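Long-range contacts in toll-like receptor 13 (Mus musculus, PDB 4Z0C), which recognises bacterial 23S rRNA in single-stranded form through its extracellular leucine-rich-repeat domain, the part in this chain, and signals via MYD88 and TRAF6 to NF-kappa-B: residues A[594-599]-A[617-622]; A[604-609]-A[628-633]; A[622-627]-A[646-651]. All coordinates share one frame; numbering follows the deposited sequence.

Interaction 1: A[594-599]-A[617-622]; sequences LNASLF and SLVPDM
Met622 carries most of this contact, and its flexible thioether suits a site lined by both carbonyl oxygens and an aromatic ring. With CG anti to the backbone N, the chain runs out nearly straight and bends only at the sulfur (chi3 -89°), which turns the methyl toward the backbone of 594-599. There CE lies 3.3 Å from Leu594 O and equally 3.3 Å from Asn595 O, while also touching Leu594 CB. Lower on the same chain, Met622 CG packs 3.5 Å from CD2 of Phe599, the two side chains crossing obliquely. The sulfur completes a Met-aromatic contact, Met622 SD lying 5.1 Å from the centroid of the Phe599 ring at 67° to its normal. The carbonyl of the same methionine meets that ring at its edge: Met622 O lies in the ring plane, 3.5 Å from Phe599 CD2.

No direct hydrogen bond joins the segments, so a water takes that part. It donates to Ala596 O (2.7 Å) and Met622 O (2.8 Å) and accepts from Phe599 N, thereby tying both backbones to one point. At the more exposed margin the small Ala596 methyl rests against Val619 CG1.

Turns set these groups in place. Asn595 to Leu598 is a type I turn in which Asn595 OD1 takes both the N-H and the hydroxyl of Ser597, the former closing an Asx turn; Asn595 ND2 reaches back to Asp567 O. Val619 to Met622 is a type II turn, with Asp621 at a positive phi of 62°. Phe599 is buried, as is its counterpart Phe623 one repeat on, and such stacked phenylalanines are characteristic of the spine inside a Toll-like receptor's leucine-rich-repeat solenoid.

Interaction 2: A[604-609]-A[628-633]; sequences RLKILR and SLQVFS. With nucleotides of chain C.
Strands 607-609 and 631-633 are neighbouring parallel rungs of the leucine-rich-repeat solenoid, paired residue by residue from Ile607 with Val631 to Arg609 with Ser633. At the entry Lys606 O accepts two N-H groups, Val631 N almost along its C=O axis and Gln630 N from above the carbonyl plane; Leu608 then bonds through N to Val631 O and through O to Ser633 N. Leu608 and Phe632 share the buried face side by side, Leu608 CD2 lying 3.6 Å from Phe632 CE1.

Arg609 and Ser633 lie on the other face. From CB the arginine turns beside its backbone N, and CG passes 4.0 Å from CB of Ser633, small enough to lie alongside. Beyond CG the chain is extended to NE, which makes a long, weak ion pair with Glu611, while the arginine also packs on an RNA base. At the tip NH2 forms a salt bridge with Glu10, and NH1 bonds weakly to O2' of A5 and OP2 of A6, both of chain C. That OP2 is gripped most firmly by Arg609 NH2, at 2.6 Å with an N-H...O angle of 169°, the phosphate oxygen lying in the guanidinium plane.

Interaction 3: A[622-627]-A[646-651]; sequences MFSSLQ and HLKNLK
Leu650 pushes one branch, CD1, into the bend of the turn at 623-626, where it enters between two backbone oxygens. CD1 sits 3.1 Å from Phe623 O and 3.3 Å from Leu626 O, and it also touches Leu626 CB at 3.9 Å. To reach this place the leucine starts with CG beside the backbone N and then adopts a nearly eclipsed second torsion (chi2 -11°), consistent with a strained fit. Leucine suits the place because a slim methyl branch can enter so narrow a bend, although its close approach to Phe623 O makes the packing tight. The carbonyl of Phe623 is already bonded to Leu626 N within its own type I turn.

The single hydrogen bond between the segments comes from Asn649. Its ND2 donates to Ser624 O over 3.2 Å, nearly along the C=O axis and at 159° at the hydrogen, with the oxygen close to the amide plane. Asn649 occupies the third position of a type II turn from Leu647 to Leu650 with a phi of 70°, a conformation that asparagine adopts more readily than most residues.

Around this bond, Ser624 OG lies against the aliphatic part of Lys648, 4.0 Å from its CE, while hydroxyl and ammonium both turn to Asp621. The Phe623 ring offers its edge to His646 O, and Met622 CG sits over one ring face, near its rim. Beyond, Leu647 packs on Trp671 and Trp675 of helix 670-678, joining this end of the repeats to the C-terminal cap.

Asn649 OD1 accepts from Lys651 NZ at 2.9 Å, in the carbonyl plane. An ammonium group on the oxygen probably polarises the amide and makes ND2 a better donor, so the lysine may strengthen the one polar link between the loops.

In the fold
Met622 belongs to both interaction 1 and interaction 3, whose centres lie 11 Å apart, so the loop 617-627 packs against the corresponding loops of the preceding and following repeats. Asp621 OD1 and Lys648 NZ form a salt bridge of 2.7 Å between these two contacts. Inside, a run of aromatic rings connects all three: Phe599 CE2 lies 3.7 Å from Phe623 CE1, and Phe623 CZ lies 3.6 Å from Phe632 CZ of interaction 2. Leu608 packs on Phe623 and Leu626 too, linking strands to loops. Arg609 of interaction 2 binds the RNA; interaction 1 has its nearest atom about 7 Å from the bound nucleic acid, interaction 3 about 12 Å.

Interaction 1: A[594-599]-A[617-622]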
loop_
_atom_site.group_PDB
_atom_site.type_symbol
_atom_site.label_atom_id
_atom_site.label_comp_id
_atom_site.label_asym_id
_atom_site.label_seq_id
_atom_site.Cartn_x
_atom_site.Cartn_y
_atom_site.Cartn_z
ATOM N N LEU A 594 -24.764 6.384 -0.881
ATOM C CA LEU A 594 -25.503 5.957 0.300
ATOM C C LEU A 594 -26.988 5.943 -0.057
ATOM O O LEU A 594 -27.523 6.955 -0.513
ATOM C CB LEU A 594 -25.252 6.919 1.473
ATOM C CG LEU A 594 -23.799 7.211 1.871
ATOM C CD1 LEU A 594 -23.720 8.291 2.942
ATOM C CD2 LEU A 594 -23.121 5.963 2.370
ATOM N N ASN A 595 -27.633 4.787 0.090
ATOM C CA ASN A 595 -29.064 4.668 -0.161
ATOM C C ASN A 595 -29.799 5.716 0.665
ATOM O O ASN A 595 -29.392 6.027 1.790
ATOM C CB ASN A 595 -29.551 3.257 0.187
ATOM C CG ASN A 595 -31.049 3.052 -0.078
ATOM O OD1 ASN A 595 -31.898 3.624 0.615
ATOM N ND2 ASN A 595 -31.376 2.213 -1.067
ATOM N N ALA A 596 -30.866 6.273 0.099
ATOM C CA ALA A 596 -31.588 7.370 0.747
ATOM C C ALA A 596 -32.020 7.005 2.167
ATOM O O ALA A 596 -31.994 7.848 3.053
ATOM C CB ALA A 596 -32.783 7.794 -0.086
ATOM N N SER A 597 -32.382 5.745 2.394
ATOM C CA SER A 597 -32.836 5.326 3.716
ATOM C C SER A 597 -31.826 4.458 4.477
ATOM O O SER A 597 -32.208 3.722 5.385
ATOM C CB SER A 597 -34.174 4.587 3.598
ATOM O OG SER A 597 -34.119 3.570 2.610
ATOM N N LEU A 598 -30.546 4.566 4.120
ATOM C CA LEU A 598 -29.483 3.743 4.712
ATOM C C LEU A 598 -29.352 3.871 6.240
ATOM O O LEU A 598 -29.094 2.880 6.933
ATOM C CB LEU A 598 -28.140 4.084 4.053
ATOM C CG LEU A 598 -26.911 3.250 4.429
ATOM C CD1 LEU A 598 -27.052 1.818 3.941
ATOM C CD2 LEU A 598 -25.681 3.903 3.851
ATOM N N PHE A 599 -29.553 5.083 6.757
ATOM C CA PHE A 599 -29.375 5.362 8.183
ATOM C C PHE A 599 -30.623 5.120 9.042
ATOM O O PHE A 599 -30.648 5.483 10.217
ATOM C CB PHE A 599 -28.925 6.809 8.391
ATOM C CG PHE A 599 -27.603 7.133 7.777
ATOM C CD1 PHE A 599 -26.508 6.331 7.997
ATOM C CD2 PHE A 599 -27.460 8.244 6.966
ATOM C CE1 PHE A 599 -25.292 6.644 7.421
ATOM C CE2 PHE A 599 -26.247 8.559 6.393
ATOM C CZ PHE A 599 -25.163 7.759 6.621
ATOM N N SER A 617 -24.161 18.174 -2.467
ATOM C CA SER A 617 -25.513 18.354 -1.942
ATOM C C SER A 617 -25.752 17.306 -0.869
ATOM O O SER A 617 -24.947 16.396 -0.701
ATOM C CB SER A 617 -26.562 18.148 -3.044
ATOM O OG SER A 617 -26.199 18.821 -4.230
ATOM N N LEU A 618 -26.880 17.413 -0.178
ATOM C CA LEU A 618 -27.280 16.411 0.805
ATOM C C LEU A 618 -28.592 15.727 0.389
ATOM O O LEU A 618 -29.475 16.360 -0.181
ATOM C CB LEU A 618 -27.419 17.068 2.177
ATOM C CG LEU A 618 -26.320 16.915 3.251
ATOM C CD1 LEU A 618 -24.895 16.789 2.679
ATOM C CD2 LEU A 618 -26.419 18.081 4.250
ATOM N N VAL A 619 -28.696 14.424 0.624
ATOM C CA VAL A 619 -29.908 13.673 0.292
ATOM C C VAL A 619 -31.023 13.972 1.299
ATOM O O VAL A 619 -30.824 13.788 2.504
ATOM C CB VAL A 619 -29.626 12.146 0.280
ATOM C CG1 VAL A 619 -30.919 11.357 0.268
ATOM C CG2 VAL A 619 -28.725 11.752 -0.903
ATOM N N PRO A 620 -32.206 14.418 0.814
ATOM C CA PRO A 620 -33.334 14.794 1.691
ATOM C C PRO A 620 -33.776 13.659 2.622
ATOM O O PRO A 620 -33.897 12.517 2.165
ATOM C CB PRO A 620 -34.461 15.148 0.699
ATOM C CG PRO A 620 -33.746 15.564 -0.539
ATOM C CD PRO A 620 -32.509 14.670 -0.607
ATOM N N ASP A 621 -33.971 13.975 3.906
ATOM C CA ASP A 621 -34.387 12.991 4.919
ATOM C C ASP A 621 -33.402 11.836 5.170
ATOM O O ASP A 621 -33.760 10.825 5.782
ATOM C CB ASP A 621 -35.793 12.436 4.633
ATOM C CG ASP A 621 -36.906 13.431 4.981
ATOM O OD1 ASP A 621 -36.867 14.024 6.084
ATOM O OD2 ASP A 621 -37.838 13.592 4.162
ATOM N N MET A 622 -32.174 11.965 4.686
ATOM C CA MET A 622 -31.179 10.934 4.954
ATOM C C MET A 622 -30.818 10.820 6.443
ATOM O O MET A 622 -30.575 9.727 6.951
ATOM C CB MET A 622 -29.920 11.173 4.121
ATOM C CG MET A 622 -28.823 10.158 4.366
ATOM S SD MET A 622 -27.527 10.261 3.123
ATOM C CE MET A 622 -28.206 9.112 1.928
HETATM O O HOH W 1 -30.863 7.404 5.425
#

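Interaction 2: A[604-609]-A[628-633]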
loop_
_atom_site.group_PDB
_atom_site.type_symbol
_atom_site.label_atom_id
_atom_site.label_comp_id
_atom_site.label_asym_id
_atom_site.label_seq_id
_atom_site.Cartn_x
_atom_site.Cartn_y
_atom_site.Cartn_z
ATOM N N ARG A 604 -29.281 4.573 17.535
ATOM C CA ARG A 604 -28.333 4.818 18.624
ATOM C C ARG A 604 -27.050 5.505 18.162
ATOM O O ARG A 604 -26.108 5.594 18.927
ATOM C CB ARG A 604 -27.931 3.532 19.347
ATOM C CG ARG A 604 -28.769 3.144 20.535
ATOM C CD ARG A 604 -28.495 1.690 20.860
ATOM N NE ARG A 604 -29.552 1.056 21.641
ATOM C CZ ARG A 604 -30.727 0.687 21.140
ATOM N NH1 ARG A 604 -30.998 0.885 19.855
ATOM N NH2 ARG A 604 -31.632 0.115 21.922
ATOM N N LEU A 605 -26.995 5.973 16.920
ATOM C CA LEU A 605 -25.773 6.604 16.440
ATOM C C LEU A 605 -25.487 7.917 17.182
ATOM O O LEU A 605 -26.339 8.796 17.253
ATOM C CB LEU A 605 -25.825 6.836 14.925
ATOM C CG LEU A 605 -24.481 7.169 14.242
ATOM C CD1 LEU A 605 -23.542 5.984 14.225
ATOM C CD2 LEU A 605 -24.672 7.702 12.831
ATOM N N LYS A 606 -24.281 8.047 17.737
ATOM C CA LYS A 606 -23.903 9.281 18.418
ATOM C C LYS A 606 -22.959 10.126 17.578
ATOM O O LYS A 606 -22.896 11.348 17.747
ATOM C CB LYS A 606 -23.243 8.985 19.750
ATOM C CG LYS A 606 -24.140 8.367 20.799
ATOM C CD LYS A 606 -23.268 7.817 21.939
ATOM C CE LYS A 606 -24.047 7.636 23.236
ATOM N NZ LYS A 606 -24.012 8.865 24.066
ATOM N N ILE A 607 -22.191 9.461 16.709
ATOM C CA ILE A 607 -21.165 10.127 15.906
ATOM C C ILE A 607 -21.240 9.728 14.420
ATOM O O ILE A 607 -21.350 8.555 14.091
ATOM C CB ILE A 607 -19.753 9.802 16.427
ATOM C CG1 ILE A 607 -19.621 10.153 17.918
ATOM C CG2 ILE A 607 -18.718 10.529 15.583
ATOM C CD1 ILE A 607 -18.495 9.410 18.635
ATOM N N LEU A 608 -21.215 10.716 13.530
ATOM C CA LEU A 608 -21.266 10.468 12.100
ATOM C C LEU A 608 -20.310 11.425 11.414
ATOM O O LEU A 608 -20.486 12.647 11.480
ATOM C CB LEU A 608 -22.693 10.640 11.543
ATOM C CG LEU A 608 -22.792 10.570 10.010
ATOM C CD1 LEU A 608 -22.332 9.227 9.471
ATOM C CD2 LEU A 608 -24.186 10.893 9.522
ATOM N N ARG A 609 -19.284 10.853 10.787
ATOM C CA ARG A 609 -18.289 11.610 10.034
ATOM C C ARG A 609 -18.279 11.217 8.560
ATOM O O ARG A 609 -18.091 10.051 8.200
ATOM C CB ARG A 609 -16.897 11.453 10.662
ATOM C CG ARG A 609 -16.775 12.157 12.012
ATOM C CD ARG A 609 -15.479 11.806 12.721
ATOM N NE ARG A 609 -15.293 12.599 13.932
ATOM C CZ ARG A 609 -14.399 12.323 14.875
ATOM N NH1 ARG A 609 -13.598 11.270 14.747
ATOM N NH2 ARG A 609 -14.298 13.110 15.946
ATOM N N SER A 628 -30.289 10.175 18.202
ATOM C CA SER A 628 -29.212 10.284 19.167
ATOM C C SER A 628 -27.968 10.954 18.612
ATOM O O SER A 628 -26.958 11.026 19.302
ATOM C CB SER A 628 -28.840 8.897 19.685
ATOM O OG SER A 628 -30.005 8.147 19.959
ATOM N N LEU A 629 -28.026 11.447 17.378
ATOM C CA LEU A 629 -26.828 12.039 16.783
ATOM C C LEU A 629 -26.365 13.298 17.523
ATOM O O LEU A 629 -27.111 14.278 17.611
ATOM C CB LEU A 629 -27.046 12.335 15.298
ATOM C CG LEU A 629 -25.753 12.556 14.506
ATOM C CD1 LEU A 629 -24.901 11.272 14.522
ATOM C CD2 LEU A 629 -26.043 12.991 13.081
ATOM N N GLN A 630 -25.133 13.265 18.048
ATOM C CA GLN A 630 -24.548 14.401 18.778
ATOM C C GLN A 630 -23.456 15.093 17.981
ATOM O O GLN A 630 -23.305 16.317 18.041
ATOM C CB GLN A 630 -23.950 13.957 20.111
ATOM C CG GLN A 630 -24.896 13.200 21.031
ATOM C CD GLN A 630 -24.248 12.840 22.365
ATOM O OE1 GLN A 630 -23.281 12.061 22.427
ATOM N NE2 GLN A 630 -24.758 13.440 23.441
ATOM N N VAL A 631 -22.662 14.293 17.270
ATOM C CA VAL A 631 -21.581 14.822 16.452
ATOM C C VAL A 631 -21.828 14.453 14.997
ATOM O O VAL A 631 -21.998 13.291 14.665
ATOM C CB VAL A 631 -20.213 14.312 16.932
ATOM C CG1 VAL A 631 -19.112 14.885 16.071
ATOM C CG2 VAL A 631 -20.010 14.716 18.384
ATOM N N PHE A 632 -21.902 15.472 14.153
ATOM C CA PHE A 632 -22.179 15.324 12.742
ATOM C C PHE A 632 -21.126 16.149 12.035
ATOM O O PHE A 632 -21.102 17.374 12.179
ATOM C CB PHE A 632 -23.581 15.865 12.410
ATOM C CG PHE A 632 -24.050 15.553 10.998
ATOM C CD1 PHE A 632 -23.291 14.732 10.150
ATOM C CD2 PHE A 632 -25.237 16.093 10.512
ATOM C CE1 PHE A 632 -23.710 14.442 8.851
ATOM C CE2 PHE A 632 -25.673 15.812 9.212
ATOM C CZ PHE A 632 -24.908 14.982 8.378
ATOM N N SER A 633 -20.247 15.497 11.278
ATOM C CA SER A 633 -19.228 16.263 10.583
ATOM C C SER A 633 -19.264 16.134 9.077
ATOM O O SER A 633 -19.238 15.039 8.527
ATOM C CB SER A 633 -17.832 15.933 11.087
ATOM O OG SER A 633 -16.894 16.766 10.426
ATOM P P A C 6 -11.011 12.642 17.762
ATOM O OP1 A C 6 -10.194 11.760 18.637
ATOM O OP2 A C 6 -12.445 12.312 17.650
ATOM O "O5'" A C 6 -10.795 14.142 18.241
ATOM C "C5'" A C 6 -11.378 15.249 17.545
ATOM C "C4'" A C 6 -10.486 16.469 17.601
ATOM O "O4'" A C 6 -10.262 16.844 18.994
ATOM C "C3'" A C 6 -9.101 16.282 17.001
ATOM O "O3'" A C 6 -8.649 17.544 16.523
ATOM C "C2'" A C 6 -8.263 15.870 18.215
ATOM O "O2'" A C 6 -6.881 16.107 18.081
ATOM C "C1'" A C 6 -8.875 16.737 19.314
ATOM N N9 A C 6 -8.812 16.164 20.660
ATOM C C8 A C 6 -8.873 14.838 21.034
ATOM N N7 A C 6 -8.864 14.660 22.346
ATOM C C5 A C 6 -8.822 15.946 22.870
ATOM C C6 A C 6 -8.811 16.440 24.192
ATOM N N6 A C 6 -8.838 15.662 25.271
ATOM N N1 A C 6 -8.772 17.781 24.371
ATOM C C2 A C 6 -8.757 18.563 23.282
ATOM N N3 A C 6 -8.762 18.224 21.993
ATOM C C4 A C 6 -8.800 16.884 21.847
ATOM P P A C 5 -5.090 11.034 16.211
ATOM O OP1 A C 5 -4.707 12.034 17.223
ATOM O OP2 A C 5 -5.284 9.616 16.596
ATOM O "O5'" A C 5 -6.483 11.432 15.556
ATOM C "C5'" A C 5 -6.842 12.780 15.305
ATOM C "C4'" A C 5 -8.319 12.882 15.066
ATOM O "O4'" A C 5 -8.589 12.475 13.700
ATOM C "C3'" A C 5 -9.185 11.995 15.964
ATOM O "O3'" A C 5 -10.421 12.650 16.263
ATOM C "C2'" A C 5 -9.432 10.754 15.094
ATOM O "O2'" A C 5 -10.631 10.049 15.363
ATOM C "C1'" A C 5 -9.429 11.332 13.679
ATOM N N9 A C 5 -8.867 10.406 12.694
ATOM C C8 A C 5 -7.626 10.496 12.111
ATOM N N7 A C 5 -7.375 9.530 11.256
ATOM C C5 A C 5 -8.526 8.764 11.279
ATOM C C6 A C 5 -8.875 7.597 10.595
ATOM N N6 A C 5 -8.050 6.995 9.739
ATOM N N1 A C 5 -10.096 7.071 10.825
ATOM C C2 A C 5 -10.895 7.691 11.694
ATOM N N3 A C 5 -10.671 8.793 12.406
ATOM C C4 A C 5 -9.458 9.295 12.144
#

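Interaction 3: A[622-627]-A[646-651]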
loop_
_atom_site.group_PDB
_atom_site.type_symbol
_atom_site.label_atom_id
_atom_site.label_comp_id
_atom_site.label_asym_id
_atom_site.label_seq_id
_atom_site.Cartn_x
_atom_site.Cartn_y
_atom_site.Cartn_z
ATOM N N MET A 622 -32.174 11.965 4.686
ATOM C CA MET A 622 -31.179 10.934 4.954
ATOM C C MET A 622 -30.818 10.820 6.443
ATOM O O MET A 622 -30.575 9.727 6.951
ATOM C CB MET A 622 -29.920 11.173 4.121
ATOM C CG MET A 622 -28.823 10.158 4.366
ATOM S SD MET A 622 -27.527 10.261 3.123
ATOM C CE MET A 622 -28.206 9.112 1.928
ATOM N N PHE A 623 -30.826 11.944 7.146
ATOM C CA PHE A 623 -30.342 11.972 8.523
ATOM C C PHE A 623 -31.467 12.095 9.551
ATOM O O PHE A 623 -31.224 12.035 10.758
ATOM C CB PHE A 623 -29.354 13.135 8.682
ATOM C CG PHE A 623 -28.308 13.190 7.586
ATOM C CD1 PHE A 623 -27.327 12.209 7.489
ATOM C CD2 PHE A 623 -28.287 14.234 6.670
ATOM C CE1 PHE A 623 -26.380 12.264 6.490
ATOM C CE2 PHE A 623 -27.313 14.287 5.672
ATOM C CZ PHE A 623 -26.371 13.308 5.589
ATOM N N SER A 624 -32.698 12.208 9.053
ATOM C CA SER A 624 -33.889 12.446 9.871
ATOM C C SER A 624 -34.219 11.349 10.876
ATOM O O SER A 624 -35.067 11.548 11.718
ATOM C CB SER A 624 -35.111 12.651 8.975
ATOM O OG SER A 624 -34.935 13.783 8.157
ATOM N N SER A 625 -33.592 10.183 10.780
ATOM C CA SER A 625 -33.870 9.131 11.753
ATOM C C SER A 625 -32.879 9.174 12.902
ATOM O O SER A 625 -33.077 8.518 13.921
ATOM C CB SER A 625 -33.836 7.740 11.109
ATOM O OG SER A 625 -35.039 7.472 10.404
ATOM N N LEU A 626 -31.826 9.966 12.740
ATOM C CA LEU A 626 -30.722 9.953 13.687
ATOM C C LEU A 626 -31.047 10.750 14.961
ATOM O O LEU A 626 -30.585 11.873 15.135
ATOM C CB LEU A 626 -29.435 10.439 13.006
ATOM C CG LEU A 626 -29.041 9.706 11.707
ATOM C CD1 LEU A 626 -27.795 10.325 11.071
ATOM C CD2 LEU A 626 -28.847 8.201 11.904
ATOM N N GLN A 627 -31.878 10.156 15.820
ATOM C CA GLN A 627 -32.339 10.764 17.080
ATOM C C GLN A 627 -31.190 11.134 18.006
ATOM O O GLN A 627 -31.136 12.238 18.543
ATOM C CB GLN A 627 -33.199 9.765 17.849
ATOM C CG GLN A 627 -34.575 9.478 17.286
ATOM C CD GLN A 627 -35.072 8.102 17.710
ATOM O OE1 GLN A 627 -34.693 7.591 18.772
ATOM N NE2 GLN A 627 -35.934 7.501 16.891
ATOM N N HIS A 646 -32.064 19.809 6.328
ATOM C CA HIS A 646 -30.919 18.910 6.511
ATOM C C HIS A 646 -30.821 18.473 7.948
ATOM O O HIS A 646 -30.476 17.326 8.243
ATOM C CB HIS A 646 -29.639 19.609 6.090
ATOM C CG HIS A 646 -29.665 20.076 4.671
ATOM N ND1 HIS A 646 -29.210 21.318 4.284
ATOM C CD2 HIS A 646 -30.092 19.457 3.541
ATOM C CE1 HIS A 646 -29.358 21.446 2.975
ATOM N NE2 HIS A 646 -29.892 20.332 2.502
ATOM N N LEU A 647 -31.186 19.410 8.825
ATOM C CA LEU A 647 -31.038 19.295 10.268
ATOM C C LEU A 647 -32.330 18.854 10.961
ATOM O O LEU A 647 -32.398 18.822 12.195
ATOM C CB LEU A 647 -30.599 20.645 10.826
ATOM C CG LEU A 647 -29.172 21.053 10.480
ATOM C CD1 LEU A 647 -28.816 22.372 11.143
ATOM C CD2 LEU A 647 -28.182 19.948 10.874
ATOM N N LYS A 648 -33.358 18.547 10.168
ATOM C CA LYS A 648 -34.634 18.078 10.705
ATOM C C LYS A 648 -34.488 16.881 11.655
ATOM O O LYS A 648 -33.865 15.872 11.324
ATOM C CB LYS A 648 -35.613 17.731 9.569
ATOM C CG LYS A 648 -37.054 17.574 10.054
ATOM C CD LYS A 648 -37.984 16.862 9.065
ATOM C CE LYS A 648 -37.467 16.873 7.631
ATOM N NZ LYS A 648 -38.413 16.210 6.683
ATOM N N ASN A 649 -35.063 17.017 12.843
ATOM C CA ASN A 649 -35.159 15.937 13.825
ATOM C C ASN A 649 -33.872 15.500 14.500
ATOM O O ASN A 649 -33.876 14.501 15.221
ATOM C CB ASN A 649 -35.849 14.699 13.245
ATOM C CG ASN A 649 -36.667 13.962 14.283
ATOM O OD1 ASN A 649 -37.388 14.582 15.064
ATOM N ND2 ASN A 649 -36.525 12.645 14.331
ATOM N N LEU A 650 -32.773 16.212 14.272
ATOM C CA LEU A 650 -31.549 15.918 15.030
ATOM C C LEU A 650 -31.666 16.512 16.454
ATOM O O LEU A 650 -31.060 17.531 16.780
ATOM C CB LEU A 650 -30.269 16.368 14.298
ATOM C CG LEU A 650 -29.678 15.582 13.089
ATOM C CD1 LEU A 650 -30.289 14.194 12.845
ATOM C CD2 LEU A 650 -29.644 16.373 11.797
ATOM N N LYS A 651 -32.474 15.849 17.283
ATOM C CA LYS A 651 -32.826 16.311 18.630
ATOM C C LYS A 651 -31.625 16.413 19.569
ATOM O O LYS A 651 -31.598 17.255 20.485
ATOM C CB LYS A 651 -33.857 15.363 19.258
ATOM C CG LYS A 651 -35.326 15.814 19.241
ATOM C CD LYS A 651 -35.846 16.166 17.853
ATOM C CE LYS A 651 -37.328 16.605 17.928
ATOM N NZ LYS A 651 -37.969 16.953 16.600
#